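Local coordinates for protein nucleoporin NUP170 (Chaetomium thermophilum, PDB 5HAX) that probably serves as a structural scaffold component of the nuclear pore complex, pairing a beta-propeller with a helical region, at residues 38-43 with 429-434; 48-53 with 483-488; 402-407 with 438-443. All coordinates share one frame; numbering follows the deposited sequence.

Interaction 1: residues 38-43 with 429-434; sequences YEMQSS and GTWIEL
Strand 39-41 runs parallel to strand 429-433 and forms the edge of one blade of the beta-propeller, a worked case of a short strand from the chain's beginning joining a sheet made almost 400 residues later. Both backbone bonds between the strands use G429 and bracket M40. G429 N donates to E39 O at 3.1 Å, approaching from above the carbonyl plane. Q41 N donates to G429 O at 2.8 Å and lies in that carbonyl's plane, the shorter bond and the better placed at the carbonyl, though its N-H is the more bent (151°).

One residue further on, with the strand axes 33° apart, a side chain takes over. T430 holds OG1 anti to its backbone N (chi1 -173°), and the hydroxyl donates to Q41 O across 2.9 Å. A water also donates to Q41 O and accepts from W431 N, so the ladder continues through solvent; a second water links S43 N to W431 O in the same way.

On the face shared with G429, the side chain of M40 is bent at both chi2 and chi3 and folds over the glycine. Its SD rests 3.9 Å from G429 C, on the side where a CB would point, and its CE reaches W431 CD1 at 3.6 Å, meeting the indole obliquely.

Residues outside the pair fix these groups. W431 NE1 is hydrogen-bonded to E353 O, and the indole meets the ring of F405, which also touches M40. Q428 uses both ends of its amide, giving NE2 to E39 OE1 and receiving Q41 NE2 at OE1. At the far end S43 closes on strand 429-433 by a carbon rather than its hydroxyl: S43 CB stands 3.3 Å from W431 O.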
ATOM      1  N   TYR A  38      -3.997  12.247 -18.032  1.00 37.89           N
ATOM      2  CA  TYR A  38      -4.639  12.541 -16.760  1.00 40.03           C
ATOM      3  C   TYR A  38      -6.116  12.811 -16.988  1.00 48.24           C
ATOM      4  O   TYR A  38      -6.509  13.378 -18.012  1.00 43.22           O
ATOM      5  CB  TYR A  38      -4.041  13.774 -16.061  1.00 43.22           C
ATOM      6  CG  TYR A  38      -2.590  13.665 -15.646  1.00 41.84           C
ATOM      7  CD1 TYR A  38      -2.240  13.183 -14.391  1.00 36.65           C
ATOM      8  CD2 TYR A  38      -1.571  14.076 -16.496  1.00 40.25           C
ATOM      9  CE1 TYR A  38      -0.917  13.094 -14.004  1.00 40.42           C
ATOM     10  CE2 TYR A  38      -0.245  13.989 -16.115  1.00 36.99           C
ATOM     11  CZ  TYR A  38       0.073  13.502 -14.868  1.00 39.24           C
ATOM     12  OH  TYR A  38       1.392  13.418 -14.488  1.00 37.07           O
ATOM     13  N   GLU A  39      -6.931  12.397 -16.023  1.00 39.92           N
ATOM     14  CA  GLU A  39      -8.271  12.946 -15.835  1.00 45.21           C
ATOM     15  C   GLU A  39      -8.282  13.606 -14.463  1.00 48.75           C
ATOM     16  O   GLU A  39      -8.174  12.922 -13.439  1.00 47.02           O
ATOM     17  CB  GLU A  39      -9.358  11.880 -15.948  1.00 53.23           C
ATOM     18  CG  GLU A  39     -10.757  12.477 -16.050  1.00 63.62           C
ATOM     19  CD  GLU A  39     -11.857  11.433 -16.067  1.00 73.89           C
ATOM     20  OE1 GLU A  39     -11.553  10.242 -16.287  1.00 62.77           O
ATOM     21  OE2 GLU A  39     -13.030  11.809 -15.856  1.00 77.07           O
ATOM     22  N   MET A  40      -8.387  14.931 -14.445  1.00 44.84           N
ATOM     23  CA  MET A  40      -8.356  15.694 -13.206  1.00 45.67           C
ATOM     24  C   MET A  40      -9.755  15.804 -12.617  1.00 49.26           C
ATOM     25  O   MET A  40     -10.740  15.950 -13.347  1.00 48.19           O
ATOM     26  CB  MET A  40      -7.783  17.090 -13.451  1.00 45.21           C
ATOM     27  CG  MET A  40      -6.318  17.093 -13.859  1.00 50.56           C
ATOM     28  SD  MET A  40      -5.224  16.436 -12.582  1.00 50.82           S
ATOM     29  CE  MET A  40      -5.493  17.610 -11.256  1.00 49.37           C
ATOM     30  N   GLN A  41      -9.831  15.735 -11.290  1.00 42.57           N
ATOM     31  CA  GLN A  41     -11.084  15.837 -10.559  1.00 42.08           C
ATOM     32  C   GLN A  41     -10.967  16.932  -9.511  1.00 46.44           C
ATOM     33  O   GLN A  41      -9.927  17.073  -8.862  1.00 47.99           O
ATOM     34  CB  GLN A  41     -11.445  14.512  -9.871  1.00 46.02           C
ATOM     35  CG  GLN A  41     -11.454  13.300 -10.793  1.00 43.46           C
ATOM     36  CD  GLN A  41     -12.596  13.325 -11.788  1.00 46.52           C
ATOM     37  OE1 GLN A  41     -13.436  14.226 -11.772  1.00 46.06           O
ATOM     38  NE2 GLN A  41     -12.634  12.328 -12.664  1.00 46.17           N
ATOM     39  N   SER A  42     -12.034  17.709  -9.356  1.00 48.55           N
ATOM     40  CA  SER A  42     -12.089  18.678  -8.274  1.00 50.95           C
ATOM     41  C   SER A  42     -12.065  17.951  -6.934  1.00 50.19           C
ATOM     42  O   SER A  42     -12.608  16.852  -6.790  1.00 52.95           O
ATOM     43  CB  SER A  42     -13.346  19.540  -8.396  1.00 58.28           C
ATOM     44  OG  SER A  42     -13.292  20.648  -7.516  1.00 74.83           O
ATOM     45  N   SER A  43     -11.409  18.566  -5.947  1.00 48.30           N
ATOM     46  CA  SER A  43     -11.238  17.900  -4.659  1.00 53.49           C
ATOM     47  C   SER A  43     -12.567  17.686  -3.948  1.00 56.03           C
ATOM     48  O   SER A  43     -12.693  16.756  -3.142  1.00 57.65           O
ATOM     49  CB  SER A  43     -10.294  18.704  -3.768  1.00 59.48           C
ATOM     50  OG  SER A  43     -10.777  20.020  -3.559  1.00 61.67           O
ATOM     51  N   GLY A 429      -6.355  12.340 -11.009  1.00 39.77           N
ATOM     52  CA  GLY A 429      -5.627  13.299 -10.208  1.00 39.71           C
ATOM     53  C   GLY A 429      -6.544  14.317  -9.557  1.00 40.31           C
ATOM     54  O   GLY A 429      -7.698  14.494  -9.949  1.00 42.85           O
ATOM     55  N   THR A 430      -6.001  14.990  -8.544  1.00 40.85           N
ATOM     56  CA  THR A 430      -6.730  16.038  -7.840  1.00 46.17           C
ATOM     57  C   THR A 430      -5.744  16.919  -7.085  1.00 39.43           C
ATOM     58  O   THR A 430      -4.616  16.513  -6.793  1.00 43.22           O
ATOM     59  CB  THR A 430      -7.769  15.454  -6.872  1.00 43.26           C
ATOM     60  OG1 THR A 430      -8.568  16.511  -6.326  1.00 46.68           O
ATOM     61  CG2 THR A 430      -7.092  14.689  -5.740  1.00 44.84           C
ATOM     62  N   TRP A 431      -6.198  18.131  -6.765  1.00 37.60           N
ATOM     63  CA  TRP A 431      -5.428  19.109  -6.001  1.00 43.36           C
ATOM     64  C   TRP A 431      -6.056  19.278  -4.624  1.00 44.65           C
ATOM     65  O   TRP A 431      -7.230  19.649  -4.519  1.00 46.97           O
ATOM     66  CB  TRP A 431      -5.394  20.461  -6.710  1.00 45.28           C
ATOM     67  CG  TRP A 431      -4.450  20.547  -7.857  1.00 47.50           C
ATOM     68  CD1 TRP A 431      -4.755  20.413  -9.179  1.00 50.17           C
ATOM     69  CD2 TRP A 431      -3.045  20.810  -7.791  1.00 42.71           C
ATOM     70  NE1 TRP A 431      -3.624  20.572  -9.942  1.00 52.11           N
ATOM     71  CE2 TRP A 431      -2.560  20.817  -9.114  1.00 45.83           C
ATOM     72  CE3 TRP A 431      -2.148  21.039  -6.742  1.00 41.90           C
ATOM     73  CZ2 TRP A 431      -1.220  21.042  -9.417  1.00 42.22           C
ATOM     74  CZ3 TRP A 431      -0.815  21.261  -7.045  1.00 42.86           C
ATOM     75  CH2 TRP A 431      -0.364  21.261  -8.371  1.00 42.68           C
ATOM     76  N   ILE A 432      -5.272  19.038  -3.576  1.00 45.25           N
ATOM     77  CA  ILE A 432      -5.700  19.246  -2.196  1.00 45.71           C
ATOM     78  C   ILE A 432      -4.994  20.488  -1.675  1.00 53.63           C
ATOM     79  O   ILE A 432      -3.758  20.538  -1.637  1.00 50.09           O
ATOM     80  CB  ILE A 432      -5.402  18.021  -1.320  1.00 53.61           C
ATOM     81  CG1 ILE A 432      -6.314  16.862  -1.735  1.00 52.79           C
ATOM     82  CG2 ILE A 432      -5.603  18.355   0.160  1.00 54.28           C
ATOM     83  CD1 ILE A 432      -5.913  15.528  -1.161  1.00 51.68           C
ATOM     84  N   GLU A 433      -5.777  21.481  -1.265  1.00 53.91           N
ATOM     85  CA  GLU A 433      -5.239  22.750  -0.796  1.00 61.70           C
ATOM     86  C   GLU A 433      -5.011  22.700   0.709  1.00 65.04           C
ATOM     87  O   GLU A 433      -5.891  22.273   1.465  1.00 51.10           O
ATOM     88  CB  GLU A 433      -6.189  23.897  -1.144  1.00 70.36           C
ATOM     89  CG  GLU A 433      -5.665  25.270  -0.743  1.00 86.82           C
ATOM     90  CD  GLU A 433      -6.556  26.400  -1.221  1.00 92.12           C
ATOM     91  OE1 GLU A 433      -7.630  26.115  -1.791  1.00 97.20           O
ATOM     92  OE2 GLU A 433      -6.180  27.576  -1.027  1.00 89.74           O
ATOM     93  N   LEU A 434      -3.826  23.127   1.133  1.00 76.00           N
ATOM     94  CA  LEU A 434      -3.513  23.341   2.536  1.00 92.22           C
ATOM     95  C   LEU A 434      -3.573  24.834   2.841  1.00101.78           C
ATOM     96  O   LEU A 434      -3.252  25.671   1.994  1.00105.52           O
ATOM     97  CB  LEU A 434      -2.127  22.786   2.880  1.00 83.32           C
ATOM     98  CG  LEU A 434      -1.893  21.306   2.559  1.00 78.84           C
ATOM     99  CD1 LEU A 434      -0.445  20.926   2.839  1.00 61.34           C
ATOM    100  CD2 LEU A 434      -2.847  20.406   3.342  1.00 60.11           C
TER
HETATM  101  O   HOH W   1      -8.630  19.510  -8.469  1.00 57.95           O
HETATM  102  O   HOH W   2      -9.480  20.675  -6.333  1.00 55.93           O
HETATM  103  O   HOH W   3      -8.610  21.238  -1.303  1.00 61.94           O

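Interaction 2: residues 48-53 with 483-488; sequences APFHVV and HIVRRR
P49 O is gripped by two donors, one from the last residue of the partner strand and one from the residue after it. R487 NH1 comes in on a lone pair at 3.0 Å, with the oxygen close to the guanidinium plane, while R488 N points at P49 O from above the carbonyl plane. R487 gets there by a bend at chi2 (63°) that lays its CD over one face of the F50 ring, 4.1 Å from the centroid; its NH2 forms a salt bridge with E462.

From here strands 50-53 and 483-487 run antiparallel. H51 and R486 form a hydrogen-bonded pair, and V53 N donates to I484 O nearly along the C=O axis. In propeller terms this resembles a Velcro closure: an early strand completes a sheet whose other members come from the domain's end.

On the H51 side the imidazole is sandwiched, with R488 CD 3.5 Å above one face and V53 CG1 over the opposite one. That same methyl sits over the centre of the R486 guanidinium, whose NE is bound to E473. V53 CG2 and I484 CG2 are unusually close at 3.4 Å.

R487 CD and R488 CD thus serve as aliphatic packing surface for the two rings. R488 NE is buried without a partner, and H51 NE2 lies only 4.0 Å from R488 NH2, a cationic setting that would probably disfavour protonation of H51.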
ATOM      1  N   ALA A  48     -13.352  12.406  -6.777  1.00 44.73           N
ATOM      2  CA  ALA A  48     -12.009  12.673  -6.288  1.00 49.34           C
ATOM      3  C   ALA A  48     -11.316  11.358  -5.937  1.00 43.40           C
ATOM      4  O   ALA A  48     -11.919  10.507  -5.270  1.00 45.47           O
ATOM      5  CB  ALA A  48     -12.064  13.583  -5.062  1.00 47.01           C
ATOM      6  N   PRO A  49     -10.070  11.141  -6.376  1.00 40.75           N
ATOM      7  CA  PRO A  49      -9.387   9.883  -6.035  1.00 39.92           C
ATOM      8  C   PRO A  49      -8.909   9.825  -4.594  1.00 38.22           C
ATOM      9  O   PRO A  49      -8.710   8.721  -4.070  1.00 43.92           O
ATOM     10  CB  PRO A  49      -8.206   9.853  -7.016  1.00 40.58           C
ATOM     11  CG  PRO A  49      -7.905  11.294  -7.263  1.00 40.53           C
ATOM     12  CD  PRO A  49      -9.228  12.016  -7.209  1.00 45.45           C
ATOM     13  N   PHE A  50      -8.721  10.973  -3.950  1.00 33.59           N
ATOM     14  CA  PHE A  50      -8.308  11.061  -2.558  1.00 39.10           C
ATOM     15  C   PHE A  50      -9.104  12.179  -1.902  1.00 41.04           C
ATOM     16  O   PHE A  50      -9.658  13.045  -2.583  1.00 41.56           O
ATOM     17  CB  PHE A  50      -6.806  11.355  -2.422  1.00 40.03           C
ATOM     18  CG  PHE A  50      -5.913  10.353  -3.103  1.00 41.38           C
ATOM     19  CD1 PHE A  50      -5.286   9.359  -2.373  1.00 39.56           C
ATOM     20  CD2 PHE A  50      -5.685  10.418  -4.469  1.00 37.95           C
ATOM     21  CE1 PHE A  50      -4.455   8.443  -2.991  1.00 41.83           C
ATOM     22  CE2 PHE A  50      -4.857   9.502  -5.094  1.00 37.98           C
ATOM     23  CZ  PHE A  50      -4.242   8.516  -4.353  1.00 36.37           C
ATOM     24  N   HIS A  51      -9.159  12.166  -0.572  1.00 38.23           N
ATOM     25  CA  HIS A  51      -9.745  13.298   0.134  1.00 46.71           C
ATOM     26  C   HIS A  51      -9.303  13.286   1.590  1.00 41.23           C
ATOM     27  O   HIS A  51      -8.959  12.237   2.145  1.00 44.50           O
ATOM     28  CB  HIS A  51     -11.280  13.306   0.027  1.00 44.88           C
ATOM     29  CG  HIS A  51     -11.962  12.180   0.745  1.00 45.99           C
ATOM     30  ND1 HIS A  51     -11.455  10.899   0.792  1.00 56.74           N
ATOM     31  CD2 HIS A  51     -13.132  12.145   1.427  1.00 57.96           C
ATOM     32  CE1 HIS A  51     -12.278  10.127   1.480  1.00 49.59           C
ATOM     33  NE2 HIS A  51     -13.302  10.859   1.877  1.00 57.85           N
ATOM     34  N   VAL A  52      -9.298  14.476   2.188  1.00 41.63           N
ATOM     35  CA  VAL A  52      -8.908  14.648   3.583  1.00 42.83           C
ATOM     36  C   VAL A  52     -10.064  14.211   4.473  1.00 40.49           C
ATOM     37  O   VAL A  52     -11.205  14.645   4.281  1.00 45.67           O
ATOM     38  CB  VAL A  52      -8.521  16.111   3.863  1.00 47.10           C
ATOM     39  CG1 VAL A  52      -8.089  16.287   5.313  1.00 45.54           C
ATOM     40  CG2 VAL A  52      -7.417  16.569   2.919  1.00 48.12           C
ATOM     41  N   VAL A  53      -9.769  13.367   5.464  1.00 44.34           N
ATOM     42  CA  VAL A  53     -10.807  12.825   6.342  1.00 48.00           C
ATOM     43  C   VAL A  53     -10.764  13.472   7.725  1.00 56.05           C
ATOM     44  O   VAL A  53     -11.804  13.614   8.376  1.00 59.58           O
ATOM     45  CB  VAL A  53     -10.695  11.290   6.448  1.00 53.78           C
ATOM     46  CG1 VAL A  53     -11.113  10.643   5.131  1.00 56.30           C
ATOM     47  CG2 VAL A  53      -9.292  10.861   6.843  1.00 55.13           C
ATOM     48  N   HIS A 483      -2.474  15.840   8.741  1.00 47.00           N
ATOM     49  CA  HIS A 483      -3.689  15.651   7.961  1.00 46.71           C
ATOM     50  C   HIS A 483      -3.745  14.220   7.440  1.00 46.42           C
ATOM     51  O   HIS A 483      -2.745  13.693   6.943  1.00 48.91           O
ATOM     52  CB  HIS A 483      -3.742  16.629   6.785  1.00 50.36           C
ATOM     53  CG  HIS A 483      -3.524  18.059   7.174  1.00 56.76           C
ATOM     54  ND1 HIS A 483      -4.562  18.947   7.361  1.00 57.35           N
ATOM     55  CD2 HIS A 483      -2.386  18.757   7.406  1.00 59.28           C
ATOM     56  CE1 HIS A 483      -4.073  20.129   7.694  1.00 62.63           C
ATOM     57  NE2 HIS A 483      -2.755  20.040   7.728  1.00 66.29           N
ATOM     58  N   ILE A 484      -4.915  13.594   7.555  1.00 45.57           N
ATOM     59  CA  ILE A 484      -5.123  12.226   7.087  1.00 42.84           C
ATOM     60  C   ILE A 484      -5.790  12.289   5.719  1.00 45.44           C
ATOM     61  O   ILE A 484      -6.871  12.871   5.568  1.00 43.69           O
ATOM     62  CB  ILE A 484      -5.975  11.411   8.072  1.00 47.02           C
ATOM     63  CG1 ILE A 484      -5.381  11.464   9.485  1.00 44.83           C
ATOM     64  CG2 ILE A 484      -6.084   9.968   7.594  1.00 45.68           C
ATOM     65  CD1 ILE A 484      -3.985  10.875   9.604  1.00 39.42           C
ATOM     66  N   VAL A 485      -5.145  11.686   4.725  1.00 41.85           N
ATOM     67  CA  VAL A 485      -5.666  11.589   3.366  1.00 39.29           C
ATOM     68  C   VAL A 485      -5.966  10.123   3.095  1.00 42.60           C
ATOM     69  O   VAL A 485      -5.140   9.254   3.393  1.00 40.15           O
ATOM     70  CB  VAL A 485      -4.664  12.145   2.339  1.00 40.51           C
ATOM     71  CG1 VAL A 485      -5.236  12.051   0.927  1.00 36.00           C
ATOM     72  CG2 VAL A 485      -4.297  13.583   2.680  1.00 45.52           C
ATOM     73  N   ARG A 486      -7.140   9.851   2.526  1.00 43.28           N
ATOM     74  CA  ARG A 486      -7.612   8.490   2.294  1.00 42.26           C
ATOM     75  C   ARG A 486      -7.853   8.272   0.807  1.00 37.40           C
ATOM     76  O   ARG A 486      -8.453   9.120   0.138  1.00 39.12           O
ATOM     77  CB  ARG A 486      -8.896   8.215   3.084  1.00 46.49           C
ATOM     78  CG  ARG A 486      -9.499   6.833   2.844  1.00 53.53           C
ATOM     79  CD  ARG A 486     -10.779   6.644   3.644  1.00 49.52           C
ATOM     80  NE  ARG A 486     -10.534   6.691   5.084  1.00 58.97           N
ATOM     81  CZ  ARG A 486     -11.446   7.021   5.994  1.00 68.09           C
ATOM     82  NH1 ARG A 486     -12.678   7.346   5.625  1.00 62.89           N
ATOM     83  NH2 ARG A 486     -11.123   7.034   7.280  1.00 63.99           N
ATOM     84  N   ARG A 487      -7.384   7.135   0.303  1.00 42.35           N
ATOM     85  CA  ARG A 487      -7.687   6.715  -1.057  1.00 37.61           C
ATOM     86  C   ARG A 487      -9.141   6.269  -1.153  1.00 41.36           C
ATOM     87  O   ARG A 487      -9.645   5.551  -0.283  1.00 40.01           O
ATOM     88  CB  ARG A 487      -6.750   5.572  -1.461  1.00 40.42           C
ATOM     89  CG  ARG A 487      -7.085   4.870  -2.768  1.00 42.95           C
ATOM     90  CD  ARG A 487      -6.990   5.806  -3.953  1.00 40.05           C
ATOM     91  NE  ARG A 487      -7.091   5.079  -5.217  1.00 38.96           N
ATOM     92  CZ  ARG A 487      -7.626   5.571  -6.331  1.00 35.67           C
ATOM     93  NH1 ARG A 487      -8.124   6.801  -6.358  1.00 34.91           N
ATOM     94  NH2 ARG A 487      -7.667   4.824  -7.425  1.00 35.54           N
ATOM     95  N   ARG A 488      -9.818   6.697  -2.215  1.00 39.13           N
ATOM     96  CA  ARG A 488     -11.210   6.337  -2.452  1.00 41.68           C
ATOM     97  C   ARG A 488     -11.295   5.230  -3.492  1.00 46.48           C
ATOM     98  O   ARG A 488     -10.640   5.299  -4.537  1.00 42.83           O
ATOM     99  CB  ARG A 488     -12.018   7.554  -2.901  1.00 45.80           C
ATOM    100  CG  ARG A 488     -12.286   8.517  -1.762  1.00 49.94           C
ATOM    101  CD  ARG A 488     -12.941   9.802  -2.218  1.00 60.71           C
ATOM    102  NE  ARG A 488     -14.393   9.684  -2.321  1.00 50.87           N
ATOM    103  CZ  ARG A 488     -15.246  10.677  -2.084  1.00 76.65           C
ATOM    104  NH1 ARG A 488     -16.551  10.470  -2.207  1.00 83.94           N
ATOM    105  NH2 ARG A 488     -14.805  11.875  -1.720  1.00 63.91           N
TER

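Interaction 3: residues 402-407 with 438-443; sequences DMLFVS and NRTIEI
D402 and T440 face each other across the interface between two adjacent blades of the beta-propeller, their side chains turned toward one another although their strands share no sheet. D402 stands just ahead of strand 403-409, the third strand of its own blade counted from 380-386, and T440 lies on the segment leading into strand 440-445, at the edge of the next sheet. The carboxylate sits beside the backbone N of D402 (chi1 -70°), and OD2 uses its anti lone pair, the one away from OD1, to accept T440 N at 2.8 Å. At 165° the N-H is nearly straight to the oxygen.

T440 is turned so that OG1 lies anti to its own carbonyl carbon (chi1 -55°). The hydroxyl thereby looks into the corner between D402 and L404, 3.5 Å from D402 OD2. L404, obliquely crossing the threonine, brings CD1 to 3.9 Å from T440 OG1, so one hydroxyl borders both a charged and an apolar side chain. L404 also packs on V394 and I432 within its blade, while T440 leans on V476 of its neighbour strand and on L434.

Outside the pair, further bonds hold both segments. D402 OD1 forms a salt bridge with R396 NE, which helps to fix the carboxylate. N438 OD1 accepts from T480 OG1, and R439 N is bonded to N479 OD1, tying this part of the chain to the turn after strand 473-478. Just beyond T440, I441 and E442 form a classic beta bulge against that strand.

R439 sends its extended side chain outward, and its nearest atom to the aspartate is backbone: R439 CA, 3.5 Å from D402 OD2, with CG a little farther.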
ATOM      1  N   ASP A 402       1.638  25.716   0.432  1.00 64.28           N
ATOM      2  CA  ASP A 402       1.877  24.522  -0.364  1.00 55.67           C
ATOM      3  C   ASP A 402       0.578  24.062  -1.009  1.00 53.30           C
ATOM      4  O   ASP A 402      -0.497  24.171  -0.414  1.00 54.07           O
ATOM      5  CB  ASP A 402       2.446  23.391   0.498  1.00 56.16           C
ATOM      6  CG  ASP A 402       3.870  23.652   0.947  1.00 58.71           C
ATOM      7  OD1 ASP A 402       4.488  24.618   0.456  1.00 60.10           O
ATOM      8  OD2 ASP A 402       4.377  22.875   1.786  1.00 58.07           O
ATOM      9  N   MET A 403       0.687  23.560  -2.236  1.00 45.68           N
ATOM     10  CA  MET A 403      -0.412  22.893  -2.924  1.00 46.85           C
ATOM     11  C   MET A 403      -0.038  21.431  -3.113  1.00 50.14           C
ATOM     12  O   MET A 403       1.088  21.121  -3.518  1.00 45.84           O
ATOM     13  CB  MET A 403      -0.706  23.544  -4.279  1.00 46.94           C
ATOM     14  CG  MET A 403      -1.234  24.974  -4.202  1.00 59.00           C
ATOM     15  SD  MET A 403      -2.760  25.157  -3.246  1.00 72.17           S
ATOM     16  CE  MET A 403      -3.865  24.033  -4.102  1.00 68.89           C
ATOM     17  N   LEU A 404      -0.981  20.540  -2.818  1.00 47.66           N
ATOM     18  CA  LEU A 404      -0.750  19.101  -2.866  1.00 43.13           C
ATOM     19  C   LEU A 404      -1.417  18.529  -4.110  1.00 42.25           C
ATOM     20  O   LEU A 404      -2.647  18.539  -4.221  1.00 43.74           O
ATOM     21  CB  LEU A 404      -1.296  18.432  -1.606  1.00 49.07           C
ATOM     22  CG  LEU A 404      -0.330  17.518  -0.861  1.00 56.92           C
ATOM     23  CD1 LEU A 404       0.803  18.333  -0.260  1.00 52.93           C
ATOM     24  CD2 LEU A 404      -1.071  16.735   0.212  1.00 59.68           C
ATOM     25  N   PHE A 405      -0.608  18.032  -5.044  1.00 39.11           N
ATOM     26  CA  PHE A 405      -1.121  17.247  -6.159  1.00 37.07           C
ATOM     27  C   PHE A 405      -1.070  15.774  -5.781  1.00 37.14           C
ATOM     28  O   PHE A 405      -0.025  15.277  -5.350  1.00 39.60           O
ATOM     29  CB  PHE A 405      -0.317  17.488  -7.437  1.00 40.51           C
ATOM     30  CG  PHE A 405      -0.727  16.596  -8.576  1.00 35.85           C
ATOM     31  CD1 PHE A 405      -1.936  16.793  -9.223  1.00 40.05           C
ATOM     32  CD2 PHE A 405       0.085  15.551  -8.987  1.00 37.00           C
ATOM     33  CE1 PHE A 405      -2.325  15.968 -10.263  1.00 40.91           C
ATOM     34  CE2 PHE A 405      -0.298  14.725 -10.029  1.00 39.00           C
ATOM     35  CZ  PHE A 405      -1.503  14.935 -10.668  1.00 37.21           C
ATOM     36  N   VAL A 406      -2.197  15.086  -5.937  1.00 39.02           N
ATOM     37  CA  VAL A 406      -2.311  13.678  -5.577  1.00 35.38           C
ATOM     38  C   VAL A 406      -2.975  12.944  -6.732  1.00 35.79           C
ATOM     39  O   VAL A 406      -4.022  13.375  -7.228  1.00 39.36           O
ATOM     40  CB  VAL A 406      -3.108  13.475  -4.274  1.00 38.91           C
ATOM     41  CG1 VAL A 406      -2.860  12.081  -3.729  1.00 39.85           C
ATOM     42  CG2 VAL A 406      -2.727  14.525  -3.241  1.00 46.36           C
ATOM     43  N   SER A 407      -2.367  11.838  -7.160  1.00 34.07           N
ATOM     44  CA  SER A 407      -2.871  11.073  -8.290  1.00 35.94           C
ATOM     45  C   SER A 407      -2.720   9.585  -8.010  1.00 36.26           C
ATOM     46  O   SER A 407      -1.918   9.159  -7.175  1.00 37.01           O
ATOM     47  CB  SER A 407      -2.144  11.437  -9.593  1.00 41.24           C
ATOM     48  OG  SER A 407      -0.761  11.143  -9.506  1.00 39.29           O
ATOM     49  N   ASN A 438       0.718  26.440   6.174  1.00 79.90           N
ATOM     50  CA  ASN A 438       1.006  25.012   6.236  1.00 78.49           C
ATOM     51  C   ASN A 438       2.162  24.692   5.297  1.00 68.27           C
ATOM     52  O   ASN A 438       2.006  24.731   4.072  1.00 71.90           O
ATOM     53  CB  ASN A 438      -0.228  24.193   5.870  1.00 85.12           C
ATOM     54  CG  ASN A 438      -1.136  23.934   7.059  1.00 83.21           C
ATOM     55  OD1 ASN A 438      -0.873  23.048   7.872  1.00 73.30           O
ATOM     56  ND2 ASN A 438      -2.215  24.701   7.160  1.00 92.18           N
ATOM     57  N   ARG A 439       3.323  24.385   5.869  1.00 63.40           N
ATOM     58  CA  ARG A 439       4.464  23.875   5.120  1.00 62.80           C
ATOM     59  C   ARG A 439       4.543  22.369   5.332  1.00 52.73           C
ATOM     60  O   ARG A 439       4.736  21.908   6.462  1.00 53.32           O
ATOM     61  CB  ARG A 439       5.762  24.547   5.568  1.00 63.21           C
ATOM     62  CG  ARG A 439       6.977  24.159   4.738  1.00 70.73           C
ATOM     63  CD  ARG A 439       8.238  24.832   5.252  1.00 79.20           C
ATOM     64  NE  ARG A 439       9.252  24.961   4.210  1.00 85.10           N
ATOM     65  CZ  ARG A 439       9.245  25.906   3.274  1.00 84.19           C
ATOM     66  NH1 ARG A 439      10.209  25.950   2.364  1.00 84.46           N
ATOM     67  NH2 ARG A 439       8.271  26.809   3.240  1.00 81.49           N
ATOM     68  N   THR A 440       4.387  21.608   4.253  1.00 50.82           N
ATOM     69  CA  THR A 440       4.466  20.158   4.348  1.00 46.23           C
ATOM     70  C   THR A 440       5.897  19.728   4.643  1.00 50.01           C
ATOM     71  O   THR A 440       6.853  20.249   4.064  1.00 49.72           O
ATOM     72  CB  THR A 440       3.977  19.510   3.052  1.00 51.29           C
ATOM     73  OG1 THR A 440       2.658  19.981   2.749  1.00 52.98           O
ATOM     74  CG2 THR A 440       3.953  17.988   3.180  1.00 43.04           C
ATOM     75  N   ILE A 441       6.036  18.770   5.555  1.00 43.70           N
ATOM     76  CA  ILE A 441       7.333  18.266   5.992  1.00 42.73           C
ATOM     77  C   ILE A 441       7.553  16.831   5.530  1.00 43.56           C
ATOM     78  O   ILE A 441       8.614  16.495   5.002  1.00 42.78           O
ATOM     79  CB  ILE A 441       7.473  18.379   7.527  1.00 46.54           C
ATOM     80  CG1 ILE A 441       7.510  19.856   7.937  1.00 53.00           C
ATOM     81  CG2 ILE A 441       8.732  17.661   8.016  1.00 45.25           C
ATOM     82  CD1 ILE A 441       7.374  20.085   9.423  1.00 52.27           C
ATOM     83  N   GLU A 442       6.560  15.968   5.722  1.00 40.19           N
ATOM     84  CA  GLU A 442       6.722  14.550   5.445  1.00 41.92           C
ATOM     85  C   GLU A 442       5.351  13.933   5.215  1.00 44.29           C
ATOM     86  O   GLU A 442       4.344  14.417   5.740  1.00 38.53           O
ATOM     87  CB  GLU A 442       7.446  13.845   6.600  1.00 42.38           C
ATOM     88  CG  GLU A 442       8.046  12.499   6.239  1.00 56.23           C
ATOM     89  CD  GLU A 442       8.692  11.811   7.429  1.00 61.61           C
ATOM     90  OE1 GLU A 442       8.881  12.472   8.473  1.00 58.79           O
ATOM     91  OE2 GLU A 442       9.009  10.607   7.320  1.00 67.60           O
ATOM     92  N   ILE A 443       5.325  12.865   4.420  1.00 41.98           N
ATOM     93  CA  ILE A 443       4.109  12.113   4.137  1.00 38.93           C
ATOM     94  C   ILE A 443       4.438  10.633   4.266  1.00 41.87           C
ATOM     95  O   ILE A 443       5.391  10.152   3.644  1.00 40.64           O
ATOM     96  CB  ILE A 443       3.548  12.430   2.736  1.00 44.53           C
ATOM     97  CG1 ILE A 443       3.200  13.919   2.634  1.00 37.30           C
ATOM     98  CG2 ILE A 443       2.314  11.573   2.445  1.00 40.63           C
ATOM     99  CD1 ILE A 443       2.728  14.364   1.259  1.00 38.57           C
TER

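In the fold
The three contacts lie 11 to 13 Å apart, centre to centre, in two adjacent sheets of the propeller. Interactions 1 and 3 share one sheet, where strands 427-433 and 403-409 are neighbours; interactions 2 and 3 share the other, whose opposite edges are strands 50-57 and 440-445. Along the chain the order is 38-43, 48-53, 402-407, 429-434, 438-443, 483-488, so interaction 3 is nested within interaction 2 and crosses interaction 1. Consecutive N-terminal strands thus complete consecutive late blades, while 402-407 with 438-443 joins those blades face to face. F50 packing on V406 adds to that seam, and the early chain is thereby built into the end of the propeller.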